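Local coordinates for protein ribosomal RNA small subunit methyltransferase E (PDB 1VHK) that probably methylates the N3 position of one uridine of 16S rRNA in the assembled 30S ribosomal subunit, using S-adenosyl-L-methionine as methyl donor, at residues R5-L10 with E140-S145; G40-C45 with E52-L57; E75-P80 with Q144-E149. One frame throughout, in Å; residues are numbered along the deposited sequence.

Contact 1 (R5-L10 with E140-S145); sequences RYFIEL and EAAEQS
The seam between the N-terminal PUA-like part and the methyltransferase domain is where Arg5 and Phe7 of one short strand meet Ala142 and Glu143 in the last turn of a helix. Strand 5-7 passes that helix with 7.9 Å between the local axes and an angle of 131° between their directions. The Phe7 ring comes in edge first: its rim atom CE2 lies 3.8 Å from Ala142 CB, while the backbone C of Ala142 and N of Glu143 sit near the ring plane. From Glu143 the CG methylene meets the same corner of the ring, 3.8 Å from Phe7 CE2. Val150 touches both Phe7 and Ala142. An alanine in place of Phe7 would probably take the ring away from Ala142 CB and Glu143 CG and open a gap at the domain boundary.

A single water joins the backbone of the strand to a side chain of the helix: it donates to Glu143 OE1 (2.6 Å) and accepts from Phe7 N (2.8 Å), so a strand-edge amide is tied to a helix carboxylate with no direct hydrogen bond between the segments. In the five-stranded mixed sheet of the PUA-like part, 5-7 is an outermost strand within the chain, bonded on its inner side to strand 42-46.

Arg5 brings its aliphatic part to the helix. Its CG is anti to the backbone N (chi1 180°), and the chain runs on extended to NE, with CD 3.1 Å from Glu143 O. Conversely, Glu143 CG lies 3.2 Å from Arg5 O. The guanidinium has the Phe7 CZ atom at its edge, forms a salt bridge with Glu52, and makes a cation-pi contact with Tyr146.

Contact 2 (G40-C45 with E52-L57); sequences GDQIIC and EAKCEL
Gln42 to Cys45 run antiparallel to Ala53 to Glu56 as the two arms of a beta hairpin in the PUA-like domain, the local axes 4.7 Å apart at 144°. Ile43-Cys55 and Cys45-Ala53 are hydrogen-bonded pairs, each joined by two N-H to O=C bonds; Gln42-Glu56 and Ile44-Lys54 are the non-hydrogen-bonded pairs between and beside them. At the open end of the hairpin the pairing carries on into the loop: Leu57 N donates to Asp41 O, and Gly40 N to Leu57 O (2.7 Å). Gly40 has a positive phi of 103°, at which a side chain would press against the preceding carbonyl oxygen.

On one face, Ile43, Cys45, Ala53 and Cys55 are buried, with Tyr6, Ile23 and Phe21 among their neighbours. Ile43 has CG1 between the backbone N and the carbonyl carbon (chi1 63°), and its CG1 lies 4.1 Å from Cys55 CB. Ile43 CD1 meets Leu57 CD1 at 4.0 Å, the two side chains crossing at about a right angle.

The other face is more polar. Gln42 NE2 makes a weak hydrogen bond to Glu56 OE1 (3.5 Å), amide and carboxylate nearly coplanar. Lys54 lies beside Ile44, pointing the same way. Ile44 CG2 also packs 3.7 Å from Glu52 CG; Arg5 and Arg77 hold the Glu52 carboxylate. On the buried face, Cys45 SG and Cys55 SG are 3.9 Å apart, too far for a disulfide.

Contact 3 (E75-P80 with Q144-E149); sequences ENRELP and QSYRNE
Glu78, Asn148 and Arg77 carry this contact between the loop entering the methyltransferase domain and the loop that follows helix 131-144. The Glu78 side chain, bent at chi2 (-55°), slides past Asn148 in the opposite direction and presents both oxygens to the other loop. Arg147 grips it side-on: NE lies 2.9 Å from OE1 and from OE2 of Glu78, and NH2 adds a bond to the syn lone pair of Glu78 OE1. Arg147 NH1 also bonds Thr103 O, and NH2 bonds Ala107 O. The anti lone pair of Glu78 OE2 takes the backbone N of Asn148 at 2.7 Å.

Asn148 works as a double-ended clamp on the backbone of the first loop. Its OD1 accepts from Arg77 N (2.9 Å), the donor standing above the carbonyl plane, while ND2 gives a hydrogen to Glu75 O (3.0 Å) and another to Gly50 O. The Asn76 amide stacks on that of Asn148, planes 17° apart, and its own OD1 closes an Asx turn onto Glu78 N.

Arg77 lies alongside Tyr146, the residue at the Schellman end of the helix. Tyr146 CD1 sits 3.8 Å above the centre of the Arg77 guanidinium, with the two planes 76° apart, so the ring meets the cation by its edge. NH1 of Arg77 bridges to Glu52, and Arg77 O is bonded by Arg232 of the second subunit.

Glu149 OE1 comes within 4.3 Å of Glu78 OE1, a pair of like charges that Arg147, bridged to both residues, probably offsets; the Glu78 carboxylate is likely to stay ionised and hold the two loops together.

In the fold
Contact 2 is nested along the chain inside the long loop closed by contact 1, and closes before contact 3 opens; contacts 1 and 3 end on the same run, sharing Gln144 and Ser145. Their centres lie about 12 Å (1 and 2), 10 Å (1 and 3) and 17 Å (2 and 3) apart. Strands 5-7 and 42-46 are neighbours in the mixed PUA-like sheet, whereas helix 131-144 and its trailing loop belong to the SPOUT methyltransferase domain. The Glu52 carboxylate of contact 2 is the point where the three meet. Contacts 1 and 3 also reach the second subunit, so the domain junction lies beside the dimer interface.

Contact 1 (R5-L10 with E140-S145)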
# COMPACT_ATOMS: atom_id res chain seq x y z
N ARG A 5 -11.17 -13.68 -10.16
CA ARG A 5 -12.07 -12.54 -10.29
C ARG A 5 -12.00 -11.84 -11.64
O ARG A 5 -10.93 -11.49 -12.12
CB ARG A 5 -11.86 -11.52 -9.15
CG ARG A 5 -12.78 -10.30 -9.26
CD ARG A 5 -12.17 -9.09 -8.52
NE ARG A 5 -13.24 -8.15 -8.12
CZ ARG A 5 -14.13 -8.55 -7.21
NH1 ARG A 5 -13.98 -9.76 -6.68
NH2 ARG A 5 -15.13 -7.82 -6.83
N TYR A 6 -13.19 -11.67 -12.24
CA TYR A 6 -13.40 -11.05 -13.51
C TYR A 6 -14.39 -9.89 -13.58
O TYR A 6 -15.51 -9.93 -13.06
CB TYR A 6 -13.93 -12.11 -14.54
CG TYR A 6 -12.92 -13.23 -14.71
CD1 TYR A 6 -13.05 -14.40 -13.98
CD2 TYR A 6 -11.81 -13.06 -15.53
CE1 TYR A 6 -12.11 -15.41 -14.10
CE2 TYR A 6 -10.88 -14.06 -15.66
CZ TYR A 6 -11.04 -15.24 -14.95
OH TYR A 6 -10.10 -16.24 -15.08
N PHE A 7 -14.00 -8.92 -14.39
CA PHE A 7 -14.79 -7.76 -14.72
C PHE A 7 -15.55 -7.97 -16.03
O PHE A 7 -14.96 -8.12 -17.10
CB PHE A 7 -13.89 -6.53 -14.84
CG PHE A 7 -13.40 -6.12 -13.47
CD1 PHE A 7 -14.31 -5.54 -12.58
CD2 PHE A 7 -12.11 -6.35 -13.06
CE1 PHE A 7 -13.91 -5.18 -11.31
CE2 PHE A 7 -11.71 -5.98 -11.80
CZ PHE A 7 -12.60 -5.38 -10.93
N ILE A 8 -16.84 -8.11 -15.92
CA ILE A 8 -17.80 -8.36 -16.98
C ILE A 8 -18.34 -7.08 -17.60
O ILE A 8 -18.66 -6.11 -16.91
CB ILE A 8 -18.98 -9.16 -16.36
CG1 ILE A 8 -18.43 -10.36 -15.60
CG2 ILE A 8 -19.99 -9.56 -17.39
CD1 ILE A 8 -17.53 -11.27 -16.38
N GLU A 9 -18.53 -7.06 -18.92
CA GLU A 9 -19.04 -5.89 -19.62
C GLU A 9 -20.56 -5.92 -19.76
O GLU A 9 -21.12 -5.64 -20.82
CB GLU A 9 -18.39 -5.77 -20.99
CG GLU A 9 -16.90 -5.96 -21.04
CD GLU A 9 -16.12 -4.69 -20.75
OE1 GLU A 9 -15.09 -4.44 -21.42
OE2 GLU A 9 -16.53 -3.94 -19.84
N LEU A 10 -21.23 -6.27 -18.68
CA LEU A 10 -22.67 -6.30 -18.54
C LEU A 10 -23.03 -5.57 -17.24
O LEU A 10 -22.11 -5.36 -16.44
CB LEU A 10 -23.17 -7.73 -18.50
CG LEU A 10 -23.45 -8.45 -19.82
CD1 LEU A 10 -23.92 -7.46 -20.89
CD2 LEU A 10 -22.27 -9.26 -20.31
N GLU A 140 -5.58 -5.80 -13.55
CA GLU A 140 -5.14 -7.03 -12.86
C GLU A 140 -5.05 -6.79 -11.36
O GLU A 140 -5.58 -7.53 -10.51
CB GLU A 140 -3.85 -7.48 -13.50
CG GLU A 140 -3.20 -8.75 -13.16
CD GLU A 140 -2.74 -8.97 -11.74
OE1 GLU A 140 -2.25 -8.01 -11.10
OE2 GLU A 140 -2.88 -10.12 -11.22
N ALA A 141 -4.49 -5.64 -10.97
CA ALA A 141 -4.45 -5.29 -9.54
C ALA A 141 -5.89 -5.24 -9.00
O ALA A 141 -6.21 -5.67 -7.90
CB ALA A 141 -3.79 -3.93 -9.38
N ALA A 142 -6.75 -4.68 -9.85
CA ALA A 142 -8.15 -4.55 -9.56
C ALA A 142 -8.81 -5.92 -9.35
O ALA A 142 -9.65 -6.04 -8.46
CB ALA A 142 -8.87 -3.75 -10.63
N GLU A 143 -8.45 -6.91 -10.14
CA GLU A 143 -8.94 -8.26 -10.03
C GLU A 143 -8.42 -8.94 -8.76
O GLU A 143 -9.17 -9.56 -8.03
CB GLU A 143 -8.49 -9.13 -11.23
CG GLU A 143 -9.29 -8.79 -12.48
CD GLU A 143 -8.57 -9.05 -13.78
OE1 GLU A 143 -9.21 -8.93 -14.85
OE2 GLU A 143 -7.36 -9.38 -13.74
N GLN A 144 -7.11 -8.81 -8.52
CA GLN A 144 -6.53 -9.50 -7.37
C GLN A 144 -6.90 -8.87 -6.05
O GLN A 144 -6.87 -9.61 -5.04
CB GLN A 144 -5.04 -9.70 -7.51
CG GLN A 144 -4.61 -10.56 -8.69
CD GLN A 144 -5.16 -11.97 -8.64
OE1 GLN A 144 -5.28 -12.59 -7.59
NE2 GLN A 144 -5.49 -12.52 -9.81
N SER A 145 -7.36 -7.64 -6.01
CA SER A 145 -7.65 -6.99 -4.74
C SER A 145 -9.13 -6.92 -4.42
O SER A 145 -9.50 -6.34 -3.40
CB SER A 145 -7.04 -5.59 -4.68
OG SER A 145 -7.61 -4.78 -5.68
O HOH W 1 -11.60 -8.96 -15.75

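Contact 2 (G40-C45 with E52-L57)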
# COMPACT_ATOMS: atom_id res chain seq x y z
N GLY A 40 -18.74 -26.47 -13.72
CA GLY A 40 -18.86 -26.77 -12.30
C GLY A 40 -17.89 -25.91 -11.49
O GLY A 40 -18.01 -25.81 -10.27
N ASP A 41 -16.90 -25.35 -12.17
CA ASP A 41 -15.93 -24.48 -11.51
C ASP A 41 -16.60 -23.14 -11.17
O ASP A 41 -17.49 -22.69 -11.88
CB ASP A 41 -14.71 -24.26 -12.38
CG ASP A 41 -13.71 -25.40 -12.36
OD1 ASP A 41 -12.81 -25.42 -13.23
OD2 ASP A 41 -13.82 -26.27 -11.48
N GLN A 42 -16.10 -22.53 -10.11
CA GLN A 42 -16.60 -21.28 -9.58
C GLN A 42 -15.65 -20.10 -9.75
O GLN A 42 -14.45 -20.24 -9.56
CB GLN A 42 -16.89 -21.49 -8.08
CG GLN A 42 -18.04 -22.48 -7.83
CD GLN A 42 -18.53 -22.38 -6.39
OE1 GLN A 42 -17.75 -21.96 -5.53
NE2 GLN A 42 -19.79 -22.71 -6.14
N ILE A 43 -16.20 -18.94 -10.11
CA ILE A 43 -15.46 -17.70 -10.26
C ILE A 43 -16.24 -16.56 -9.59
O ILE A 43 -17.37 -16.67 -9.14
CB ILE A 43 -15.15 -17.22 -11.68
CG1 ILE A 43 -16.42 -16.91 -12.45
CG2 ILE A 43 -14.23 -18.18 -12.43
CD1 ILE A 43 -16.35 -16.79 -13.94
N ILE A 44 -15.55 -15.43 -9.51
CA ILE A 44 -16.11 -14.20 -8.98
C ILE A 44 -16.18 -13.19 -10.14
O ILE A 44 -15.22 -13.00 -10.89
CB ILE A 44 -15.28 -13.64 -7.83
CG1 ILE A 44 -14.92 -14.72 -6.81
CG2 ILE A 44 -16.03 -12.49 -7.14
CD1 ILE A 44 -16.02 -15.11 -5.86
N CYS A 45 -17.36 -12.63 -10.32
CA CYS A 45 -17.62 -11.65 -11.35
C CYS A 45 -18.21 -10.38 -10.72
O CYS A 45 -19.04 -10.40 -9.81
CB CYS A 45 -18.55 -12.17 -12.43
SG CYS A 45 -17.88 -13.47 -13.48
N GLU A 52 -20.96 -7.41 -7.44
CA GLU A 52 -20.23 -8.65 -7.34
C GLU A 52 -21.08 -9.91 -7.22
O GLU A 52 -21.84 -10.12 -6.28
CB GLU A 52 -19.29 -8.61 -6.10
CG GLU A 52 -18.38 -9.81 -6.01
CD GLU A 52 -17.35 -9.74 -4.90
OE1 GLU A 52 -16.18 -9.36 -5.20
OE2 GLU A 52 -17.67 -10.10 -3.74
N ALA A 53 -20.75 -10.92 -8.05
CA ALA A 53 -21.45 -12.19 -7.94
C ALA A 53 -20.54 -13.40 -7.86
O ALA A 53 -19.44 -13.51 -8.40
CB ALA A 53 -22.39 -12.35 -9.14
N LYS A 54 -21.04 -14.44 -7.18
CA LYS A 54 -20.36 -15.74 -7.22
C LYS A 54 -21.03 -16.55 -8.36
O LYS A 54 -22.26 -16.66 -8.44
CB LYS A 54 -20.41 -16.48 -5.92
CG LYS A 54 -19.35 -17.55 -5.75
CD LYS A 54 -19.22 -17.94 -4.29
CE LYS A 54 -19.11 -16.73 -3.38
NZ LYS A 54 -17.74 -16.52 -2.84
N CYS A 55 -20.20 -16.91 -9.34
CA CYS A 55 -20.71 -17.62 -10.50
C CYS A 55 -20.14 -19.03 -10.62
O CYS A 55 -19.04 -19.32 -10.17
CB CYS A 55 -20.43 -16.86 -11.79
SG CYS A 55 -20.93 -15.13 -11.78
N GLU A 56 -20.93 -19.88 -11.27
CA GLU A 56 -20.61 -21.26 -11.56
C GLU A 56 -20.51 -21.46 -13.07
O GLU A 56 -21.38 -21.04 -13.84
CB GLU A 56 -21.68 -22.18 -10.96
CG GLU A 56 -21.31 -23.62 -10.76
CD GLU A 56 -22.08 -24.37 -9.71
OE1 GLU A 56 -21.75 -24.30 -8.50
OE2 GLU A 56 -23.02 -25.15 -10.05
N LEU A 57 -19.40 -22.03 -13.55
CA LEU A 57 -19.28 -22.27 -14.99
C LEU A 57 -20.21 -23.42 -15.40
O LEU A 57 -20.07 -24.56 -15.00
CB LEU A 57 -17.86 -22.51 -15.42
CG LEU A 57 -16.90 -21.33 -15.53
CD1 LEU A 57 -17.63 -20.02 -15.82
CD2 LEU A 57 -16.02 -21.20 -14.30

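Contact 3 (E75-P80 with Q144-E149)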
# COMPACT_ATOMS: atom_id res chain seq x y z
N GLU A 75 -21.15 -7.17 -1.50
CA GLU A 75 -19.90 -6.74 -0.93
C GLU A 75 -19.36 -5.51 -1.64
O GLU A 75 -19.28 -5.48 -2.86
CB GLU A 75 -18.88 -7.88 -1.03
CG GLU A 75 -18.79 -8.76 0.20
CD GLU A 75 -18.41 -8.00 1.46
OE1 GLU A 75 -19.10 -8.17 2.49
OE2 GLU A 75 -17.41 -7.25 1.46
N ASN A 76 -19.12 -4.44 -0.89
CA ASN A 76 -18.53 -3.26 -1.49
C ASN A 76 -17.20 -2.94 -0.79
O ASN A 76 -17.19 -2.59 0.38
CB ASN A 76 -19.38 -2.00 -1.50
CG ASN A 76 -18.62 -0.94 -2.33
OD1 ASN A 76 -17.70 -0.30 -1.86
ND2 ASN A 76 -18.93 -0.89 -3.61
N ARG A 77 -16.15 -2.95 -1.60
CA ARG A 77 -14.82 -2.74 -1.01
C ARG A 77 -14.20 -1.45 -1.46
O ARG A 77 -12.99 -1.29 -1.31
CB ARG A 77 -13.94 -3.96 -1.26
CG ARG A 77 -14.51 -5.25 -0.73
CD ARG A 77 -13.65 -6.45 -1.09
NE ARG A 77 -14.19 -7.72 -0.62
CZ ARG A 77 -15.05 -8.50 -1.27
NH1 ARG A 77 -15.52 -8.14 -2.45
NH2 ARG A 77 -15.43 -9.65 -0.71
N GLU A 78 -15.02 -0.52 -1.95
CA GLU A 78 -14.49 0.76 -2.43
C GLU A 78 -14.26 1.76 -1.32
O GLU A 78 -14.93 1.74 -0.28
CB GLU A 78 -15.39 1.32 -3.53
CG GLU A 78 -15.34 0.59 -4.86
CD GLU A 78 -14.00 0.43 -5.53
OE1 GLU A 78 -13.21 1.40 -5.67
OE2 GLU A 78 -13.67 -0.70 -5.95
N LEU A 79 -13.19 2.56 -1.43
CA LEU A 79 -12.96 3.62 -0.44
C LEU A 79 -14.20 4.52 -0.38
O LEU A 79 -14.74 4.86 -1.44
CB LEU A 79 -11.80 4.51 -0.84
CG LEU A 79 -10.39 4.22 -0.46
CD1 LEU A 79 -9.47 5.38 -0.88
CD2 LEU A 79 -10.22 3.88 1.01
N PRO A 80 -14.51 5.07 0.78
CA PRO A 80 -15.65 5.97 0.89
C PRO A 80 -15.45 7.23 0.11
O PRO A 80 -16.44 7.92 -0.17
CB PRO A 80 -15.78 6.28 2.36
CG PRO A 80 -14.65 5.63 3.05
CD PRO A 80 -13.90 4.79 2.07
N GLN A 144 -7.11 -8.81 -8.52
CA GLN A 144 -6.53 -9.50 -7.37
C GLN A 144 -6.90 -8.87 -6.05
O GLN A 144 -6.87 -9.61 -5.04
CB GLN A 144 -5.04 -9.70 -7.51
CG GLN A 144 -4.61 -10.56 -8.69
CD GLN A 144 -5.16 -11.97 -8.64
OE1 GLN A 144 -5.28 -12.59 -7.59
NE2 GLN A 144 -5.49 -12.52 -9.81
N SER A 145 -7.36 -7.64 -6.01
CA SER A 145 -7.65 -6.99 -4.74
C SER A 145 -9.13 -6.92 -4.42
O SER A 145 -9.50 -6.34 -3.40
CB SER A 145 -7.04 -5.59 -4.68
OG SER A 145 -7.61 -4.78 -5.68
N TYR A 146 -9.95 -7.42 -5.33
CA TYR A 146 -11.39 -7.47 -5.14
C TYR A 146 -12.00 -6.09 -5.14
O TYR A 146 -12.88 -5.79 -4.32
CB TYR A 146 -11.73 -8.23 -3.84
CG TYR A 146 -11.71 -9.73 -4.04
CD1 TYR A 146 -12.62 -10.56 -3.42
CD2 TYR A 146 -10.85 -10.31 -4.95
CE1 TYR A 146 -12.64 -11.91 -3.64
CE2 TYR A 146 -10.86 -11.67 -5.20
CZ TYR A 146 -11.75 -12.47 -4.53
OH TYR A 146 -11.72 -13.83 -4.75
N ARG A 147 -11.53 -5.25 -6.04
CA ARG A 147 -12.12 -3.93 -6.20
C ARG A 147 -13.48 -4.12 -6.91
O ARG A 147 -13.71 -5.18 -7.49
CB ARG A 147 -11.20 -3.04 -7.03
CG ARG A 147 -10.00 -2.48 -6.34
CD ARG A 147 -10.34 -1.43 -5.30
NE ARG A 147 -10.79 -0.18 -5.88
CZ ARG A 147 -10.02 0.72 -6.46
NH1 ARG A 147 -8.71 0.55 -6.53
NH2 ARG A 147 -10.59 1.80 -6.96
N ASN A 148 -14.38 -3.17 -6.75
CA ASN A 148 -15.68 -3.20 -7.39
C ASN A 148 -15.63 -2.36 -8.68
O ASN A 148 -16.65 -2.27 -9.36
CB ASN A 148 -16.78 -2.64 -6.49
CG ASN A 148 -17.06 -3.57 -5.32
OD1 ASN A 148 -16.24 -3.61 -4.40
ND2 ASN A 148 -18.18 -4.29 -5.36
N GLU A 149 -14.48 -1.78 -8.95
CA GLU A 149 -14.21 -0.96 -10.08
C GLU A 149 -12.71 -1.03 -10.46
O GLU A 149 -11.87 -1.21 -9.60
CB GLU A 149 -14.52 0.53 -9.83
CG GLU A 149 -13.44 1.28 -9.08
CD GLU A 149 -13.29 2.74 -9.34
OE1 GLU A 149 -14.28 3.51 -9.23
OE2 GLU A 149 -12.15 3.20 -9.67